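Local atomic coordinates of DNA polymerase III, beta subunit (Thermotoga maritima, PDB entry 1VPK), a protein that probably tethers DNA polymerases and other proteins to DNA and so confers processivity, forming a ring-shaped head-to-tail homodimer around the duplex. Residues E147-K152 against N176-V181; F170-K175 against P253-V258. All blocks are in the same frame, centred on the assembly; numbering follows the deposited sequence.

Contact 1 (E147-K152 against N176-V181); sequences EEMVEK and NLLRLV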
loop_
_atom_site.group_PDB
_atom_site.type_symbol
_atom_site.label_atom_id
_atom_site.label_comp_id
_atom_site.label_asym_id
_atom_site.label_seq_id
_atom_site.Cartn_x
_atom_site.Cartn_y
_atom_site.Cartn_z
ATOM N N GLU A 147 22.540 -3.154 12.035
ATOM C CA GLU A 147 21.236 -2.945 11.395
ATOM C C GLU A 147 21.222 -1.710 10.531
ATOM O O GLU A 147 20.811 -1.753 9.383
ATOM C CB GLU A 147 20.112 -2.806 12.430
ATOM C CG GLU A 147 18.716 -2.935 11.815
ATOM C CD GLU A 147 18.046 -1.596 11.409
ATOM O OE1 GLU A 147 18.453 -0.504 11.884
ATOM O OE2 GLU A 147 17.056 -1.632 10.623
ATOM N N GLU A 148 21.670 -0.601 11.124
ATOM C CA GLU A 148 21.807 0.688 10.441
ATOM C C GLU A 148 22.713 0.637 9.213
ATOM O O GLU A 148 22.358 1.145 8.141
ATOM C CB GLU A 148 22.286 1.745 11.453
ATOM C CG GLU A 148 22.765 3.058 10.866
ATOM C CD GLU A 148 23.109 4.108 11.969
ATOM O OE1 GLU A 148 23.346 3.692 13.142
ATOM O OE2 GLU A 148 23.122 5.332 11.656
ATOM N N MET A 149 23.872 0.016 9.354
ATOM C CA MET A 149 24.760 -0.135 8.238
ATOM C C MET A 149 24.081 -0.923 7.118
ATOM O O MET A 149 24.178 -0.539 5.960
ATOM C CB MET A 149 26.035 -0.850 8.661
ATOM C CG MET A 149 26.891 -0.096 9.716
ATOM S SD MET A 149 28.419 -0.974 10.049
ATOM C CE MET A 149 29.230 -0.752 8.483
ATOM N N VAL A 150 23.353 -1.999 7.447
ATOM C CA VAL A 150 22.756 -2.832 6.399
ATOM C C VAL A 150 21.687 -2.026 5.653
ATOM O O VAL A 150 21.652 -2.012 4.416
ATOM C CB VAL A 150 22.190 -4.153 6.964
ATOM C CG1 VAL A 150 21.391 -4.905 5.914
ATOM C CG2 VAL A 150 23.325 -5.065 7.464
ATOM N N GLU A 151 20.849 -1.346 6.407
ATOM C CA GLU A 151 19.752 -0.564 5.869
ATOM C C GLU A 151 20.263 0.608 4.975
ATOM O O GLU A 151 19.590 1.026 4.026
ATOM C CB GLU A 151 18.915 -0.034 7.044
ATOM C CG GLU A 151 17.824 1.017 6.696
ATOM N N LYS A 152 21.451 1.125 5.284
ATOM C CA LYS A 152 22.007 2.232 4.515
ATOM C C LYS A 152 22.581 1.787 3.180
ATOM O O LYS A 152 22.790 2.620 2.319
ATOM C CB LYS A 152 23.006 3.043 5.377
ATOM C CG LYS A 152 22.277 4.057 6.218
ATOM C CD LYS A 152 23.148 4.839 7.142
ATOM C CE LYS A 152 22.260 5.754 8.035
ATOM N NZ LYS A 152 22.989 6.940 8.637
ATOM N N ASN A 176 39.646 -3.379 13.589
ATOM C CA ASN A 176 38.667 -2.472 14.156
ATOM C C ASN A 176 37.852 -1.668 13.111
ATOM O O ASN A 176 37.630 -0.438 13.326
ATOM C CB ASN A 176 39.324 -1.549 15.178
ATOM C CG ASN A 176 39.854 -2.294 16.404
ATOM O OD1 ASN A 176 39.324 -3.316 16.806
ATOM N ND2 ASN A 176 40.885 -1.772 16.995
ATOM N N LEU A 177 37.355 -2.381 12.038
ATOM C CA LEU A 177 36.665 -1.673 10.937
ATOM C C LEU A 177 35.858 -2.637 10.076
ATOM O O LEU A 177 36.365 -3.686 9.678
ATOM C CB LEU A 177 37.667 -0.933 10.040
ATOM C CG LEU A 177 37.215 0.094 8.991
ATOM C CD1 LEU A 177 36.547 1.274 9.671
ATOM C CD2 LEU A 177 38.427 0.627 8.184
ATOM N N LEU A 178 34.613 -2.253 9.791
ATOM C CA LEU A 178 33.737 -2.979 8.890
ATOM C C LEU A 178 33.167 -2.015 7.889
ATOM O O LEU A 178 32.706 -0.929 8.246
ATOM C CB LEU A 178 32.560 -3.605 9.651
ATOM C CG LEU A 178 31.442 -4.271 8.852
ATOM C CD1 LEU A 178 31.958 -5.527 8.213
ATOM C CD2 LEU A 178 30.257 -4.616 9.749
ATOM N N ARG A 179 33.193 -2.444 6.637
ATOM C CA ARG A 179 32.590 -1.732 5.536
ATOM C C ARG A 179 31.681 -2.686 4.815
ATOM O O ARG A 179 32.043 -3.817 4.560
ATOM C CB ARG A 179 33.666 -1.242 4.567
ATOM C CG ARG A 179 33.150 -0.570 3.296
ATOM C CD ARG A 179 34.298 -0.172 2.325
ATOM N NE ARG A 179 35.167 0.887 2.822
ATOM C CZ ARG A 179 36.101 1.493 2.065
ATOM N NH1 ARG A 179 36.258 1.164 0.794
ATOM N NH2 ARG A 179 36.841 2.439 2.564
ATOM N N LEU A 180 30.504 -2.179 4.470
ATOM C CA LEU A 180 29.566 -2.850 3.648
ATOM C C LEU A 180 29.377 -2.088 2.357
ATOM O O LEU A 180 29.311 -0.865 2.373
ATOM C CB LEU A 180 28.222 -2.913 4.364
ATOM C CG LEU A 180 28.130 -3.677 5.674
ATOM C CD1 LEU A 180 26.640 -3.707 6.126
ATOM C CD2 LEU A 180 28.707 -5.097 5.512
ATOM N N VAL A 181 29.265 -2.818 1.251
ATOM C CA VAL A 181 29.112 -2.213 -0.068
ATOM C C VAL A 181 28.064 -2.959 -0.863
ATOM O O VAL A 181 28.019 -4.167 -0.843
ATOM C CB VAL A 181 30.429 -2.235 -0.885
ATOM C CG1 VAL A 181 30.338 -1.277 -2.108
ATOM C CG2 VAL A 181 31.582 -1.799 -0.036
#
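Leu180 meets the helix through one methyl group: its CD1 lies 3.8 Å from CG2 of Val150 and 3.9 Å from CB of Met149, touching the valine at one methyl and the methionine at its root. Compact branched groups fit here, where the axes of helix 147-152 and strand 177-181 approach to 8.7 Å at an angle of 27°. Two residues earlier in the strand, Leu178 is met by the long, flexible chain of Met149. The methionine CG stands anti to the carbonyl carbon and the chain stays extended to SD, which comes 4.1 Å from CD2 of Leu178; a bend at chi3 (68°) then brings CE to 3.5 Å from the backbone O of the same leucine. No hydrogen bond joins the segments; this tight side is packing of buried side chains, mostly apolar, with one methyl set against a backbone carbonyl. The helix face turned elsewhere is polar and partly exposed, with Glu148 and Lys152, one turn apart, forming a weak salt bridge from OE2 to NZ at 3.4 Å. Lys152 also makes a cation-pi contact with Tyr368, and its backbone O accepts a bond from Tyr370 OH. The packing continues outward: Val150 rests on Met210 and Gln214 of helix 207-218, while Leu178 and Leu180 lie against Trp171 of strand 168-174; as in the family fold, both helices probably cover this sheet face.

Contact 2 (F170-K175 against P253-V258); sequences FWELHK and PDYKRV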
loop_
_atom_site.group_PDB
_atom_site.type_symbol
_atom_site.label_atom_id
_atom_site.label_comp_id
_atom_site.label_asym_id
_atom_site.label_seq_id
_atom_site.Cartn_x
_atom_site.Cartn_y
_atom_site.Cartn_z
ATOM N N PHE A 170 28.585 -6.811 -0.034
ATOM C CA PHE A 170 29.978 -7.175 0.135
ATOM C C PHE A 170 30.443 -6.667 1.486
ATOM O O PHE A 170 30.237 -5.495 1.834
ATOM C CB PHE A 170 30.802 -6.588 -1.036
ATOM C CG PHE A 170 32.219 -7.116 -1.122
ATOM C CD1 PHE A 170 32.471 -8.472 -1.302
ATOM C CD2 PHE A 170 33.303 -6.242 -1.056
ATOM C CE1 PHE A 170 33.769 -8.939 -1.380
ATOM C CE2 PHE A 170 34.616 -6.722 -1.128
ATOM C CZ PHE A 170 34.838 -8.057 -1.297
ATOM N N TRP A 171 31.085 -7.548 2.244
ATOM C CA TRP A 171 31.601 -7.221 3.557
ATOM C C TRP A 171 33.114 -7.159 3.484
ATOM O O TRP A 171 33.727 -8.111 3.024
ATOM C CB TRP A 171 31.216 -8.296 4.578
ATOM C CG TRP A 171 29.755 -8.490 4.816
ATOM C CD1 TRP A 171 28.790 -8.702 3.882
ATOM C CD2 TRP A 171 29.107 -8.583 6.095
ATOM N NE1 TRP A 171 27.554 -8.860 4.502
ATOM C CE2 TRP A 171 27.732 -8.787 5.860
ATOM C CE3 TRP A 171 29.558 -8.497 7.419
ATOM C CZ2 TRP A 171 26.806 -8.928 6.906
ATOM C CZ3 TRP A 171 28.636 -8.576 8.445
ATOM C CH2 TRP A 171 27.276 -8.816 8.183
ATOM N N GLU A 172 33.709 -6.062 3.985
ATOM C CA GLU A 172 35.148 -5.941 4.139
ATOM C C GLU A 172 35.512 -5.641 5.568
ATOM O O GLU A 172 35.101 -4.602 6.137
ATOM C CB GLU A 172 35.699 -4.806 3.293
ATOM C CG GLU A 172 35.621 -5.053 1.816
ATOM C CD GLU A 172 36.112 -3.831 1.051
ATOM O OE1 GLU A 172 37.170 -3.295 1.388
ATOM O OE2 GLU A 172 35.407 -3.385 0.143
ATOM N N LEU A 173 36.272 -6.550 6.160
ATOM C CA LEU A 173 36.803 -6.349 7.507
ATOM C C LEU A 173 38.293 -5.994 7.499
ATOM O O LEU A 173 39.120 -6.636 6.831
ATOM C CB LEU A 173 36.630 -7.596 8.416
ATOM C CG LEU A 173 35.297 -7.999 9.011
ATOM C CD1 LEU A 173 34.775 -6.898 9.937
ATOM C CD2 LEU A 173 34.286 -8.323 7.918
ATOM N N HIS A 174 38.612 -4.977 8.293
ATOM C CA HIS A 174 39.970 -4.683 8.692
ATOM C C HIS A 174 40.020 -4.567 10.210
ATOM O O HIS A 174 38.981 -4.677 10.897
ATOM C CB HIS A 174 40.432 -3.391 8.045
ATOM C CG HIS A 174 40.496 -3.472 6.558
ATOM N ND1 HIS A 174 39.408 -3.222 5.755
ATOM C CD2 HIS A 174 41.510 -3.807 5.727
ATOM C CE1 HIS A 174 39.754 -3.374 4.489
ATOM N NE2 HIS A 174 41.019 -3.742 4.447
ATOM N N LYS A 175 41.226 -4.378 10.726
ATOM C CA LYS A 175 41.448 -4.097 12.137
ATOM C C LYS A 175 40.432 -3.040 12.568
ATOM O O LYS A 175 40.344 -1.970 11.964
ATOM C CB LYS A 175 42.895 -3.585 12.357
ATOM C CG LYS A 175 43.348 -3.391 13.815
ATOM C CD LYS A 175 43.064 -4.618 14.669
ATOM C CE LYS A 175 44.138 -4.900 15.744
ATOM N NZ LYS A 175 44.006 -6.327 16.260
ATOM N N PRO A 253 32.862 -6.676 -7.914
ATOM C CA PRO A 253 33.656 -5.723 -8.724
ATOM C C PRO A 253 34.583 -4.850 -7.912
ATOM O O PRO A 253 34.331 -4.592 -6.731
ATOM C CB PRO A 253 32.613 -4.805 -9.333
ATOM C CG PRO A 253 31.365 -5.498 -9.249
ATOM C CD PRO A 253 31.426 -6.531 -8.167
ATOM N N ASP A 254 35.631 -4.365 -8.569
ATOM C CA ASP A 254 36.560 -3.419 -7.967
ATOM C C ASP A 254 35.912 -2.038 -7.946
ATOM O O ASP A 254 36.204 -1.171 -8.756
ATOM C CB ASP A 254 37.888 -3.412 -8.747
ATOM C CG ASP A 254 38.983 -2.680 -8.009
ATOM O OD1 ASP A 254 38.718 -2.157 -6.904
ATOM O OD2 ASP A 254 40.105 -2.614 -8.535
ATOM N N TYR A 255 35.016 -1.865 -6.985
ATOM C CA TYR A 255 34.097 -0.742 -6.937
ATOM C C TYR A 255 34.835 0.588 -6.725
ATOM O O TYR A 255 34.367 1.644 -7.148
ATOM C CB TYR A 255 33.040 -0.977 -5.843
ATOM C CG TYR A 255 33.617 -1.022 -4.454
ATOM C CD1 TYR A 255 33.766 0.141 -3.705
ATOM C CD2 TYR A 255 34.050 -2.223 -3.893
ATOM C CE1 TYR A 255 34.341 0.113 -2.440
ATOM C CE2 TYR A 255 34.635 -2.248 -2.646
ATOM C CZ TYR A 255 34.749 -1.083 -1.923
ATOM O OH TYR A 255 35.290 -1.097 -0.684
ATOM N N LYS A 256 35.999 0.530 -6.093
ATOM C CA LYS A 256 36.786 1.724 -5.812
ATOM C C LYS A 256 37.097 2.547 -7.089
ATOM O O LYS A 256 37.199 3.762 -7.036
ATOM C CB LYS A 256 38.068 1.340 -5.058
ATOM C CG LYS A 256 37.782 0.776 -3.628
ATOM C CD LYS A 256 38.754 -0.350 -3.167
ATOM C CE LYS A 256 38.439 -0.803 -1.745
ATOM N NZ LYS A 256 38.930 -2.163 -1.433
ATOM N N ARG A 257 37.133 1.889 -8.242
ATOM C CA ARG A 257 37.345 2.619 -9.501
ATOM C C ARG A 257 36.195 3.534 -9.920
ATOM O O ARG A 257 36.375 4.374 -10.773
ATOM C CB ARG A 257 37.619 1.629 -10.630
ATOM C CG ARG A 257 38.867 0.768 -10.449
ATOM C CD ARG A 257 38.615 -0.533 -11.116
ATOM N NE ARG A 257 39.793 -1.368 -11.326
ATOM C CZ ARG A 257 40.611 -1.246 -12.372
ATOM N NH1 ARG A 257 40.423 -0.302 -13.310
ATOM N NH2 ARG A 257 41.656 -2.061 -12.465
ATOM N N VAL A 258 35.008 3.381 -9.354
ATOM C CA VAL A 258 33.947 4.340 -9.644
ATOM C C VAL A 258 33.787 5.420 -8.573
ATOM O O VAL A 258 32.909 6.293 -8.681
ATOM C CB VAL A 258 32.595 3.628 -9.885
ATOM C CG1 VAL A 258 32.808 2.461 -10.836
ATOM C CG2 VAL A 258 31.914 3.135 -8.549
#
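The hydroxyl OH of Tyr255 is gripped by two groups: it donates a hydrogen bond to OE2 of Glu172, and NH1 of Arg179 bonds to it as well. The modelled distance from Tyr255 OH to Glu172 OE2, 2.4 Å, is very short, and its exact value is doubtful. The carboxylate arrives at the edge of the ring, near its plane, with the two flat groups turned 52° apart. Glu172 reaches this far because its chain is extended beyond CG (chi2 176°). Its second oxygen, OE1, forms a salt bridge at 3.5 Å with NZ of Lys256, whose chain runs beside the tyrosine and sets CG over one ring face, displaced toward the rim, 3.7 Å above the plane. A carboxylate thus suits the place by serving a phenol and an ammonium group at once. A leucine here would probably leave Lys256 without its counter-charge and the buried hydroxyl without its acceptor. Tyr255 closes the inverse gamma turn centred on Asp254 and begins the 3-10 segment 255-258; its ring lies on Val181, Leu188 and Leu190. Linker and sheet are thereby joined at the junction of central and C-terminal domains, which in bacterial relatives borders the cleft for partner-protein peptides.

Contacts 1 and 2 use the two faces of one beta-hairpin, their centres 12 Å apart. Strands 168-174 and 177-183 are antiparallel neighbours, tied by backbone bonds such as Glu172 N to Arg179 O (2.9 Å) and Phe170 N to Val181 O (2.8 Å). Residues alternate along them: Leu178 and Leu180 face the helix of contact 1, whereas Arg179 projects from the opposite face, where it also forms a salt bridge with Glu192. Trp171 lies on the helix side too, its CD2 3.6 Å from CD2 of Leu180. As in this family generally, helices line the DNA channel and sheets form the outer wall, so the hairpin probably joins inner layer to outer linker.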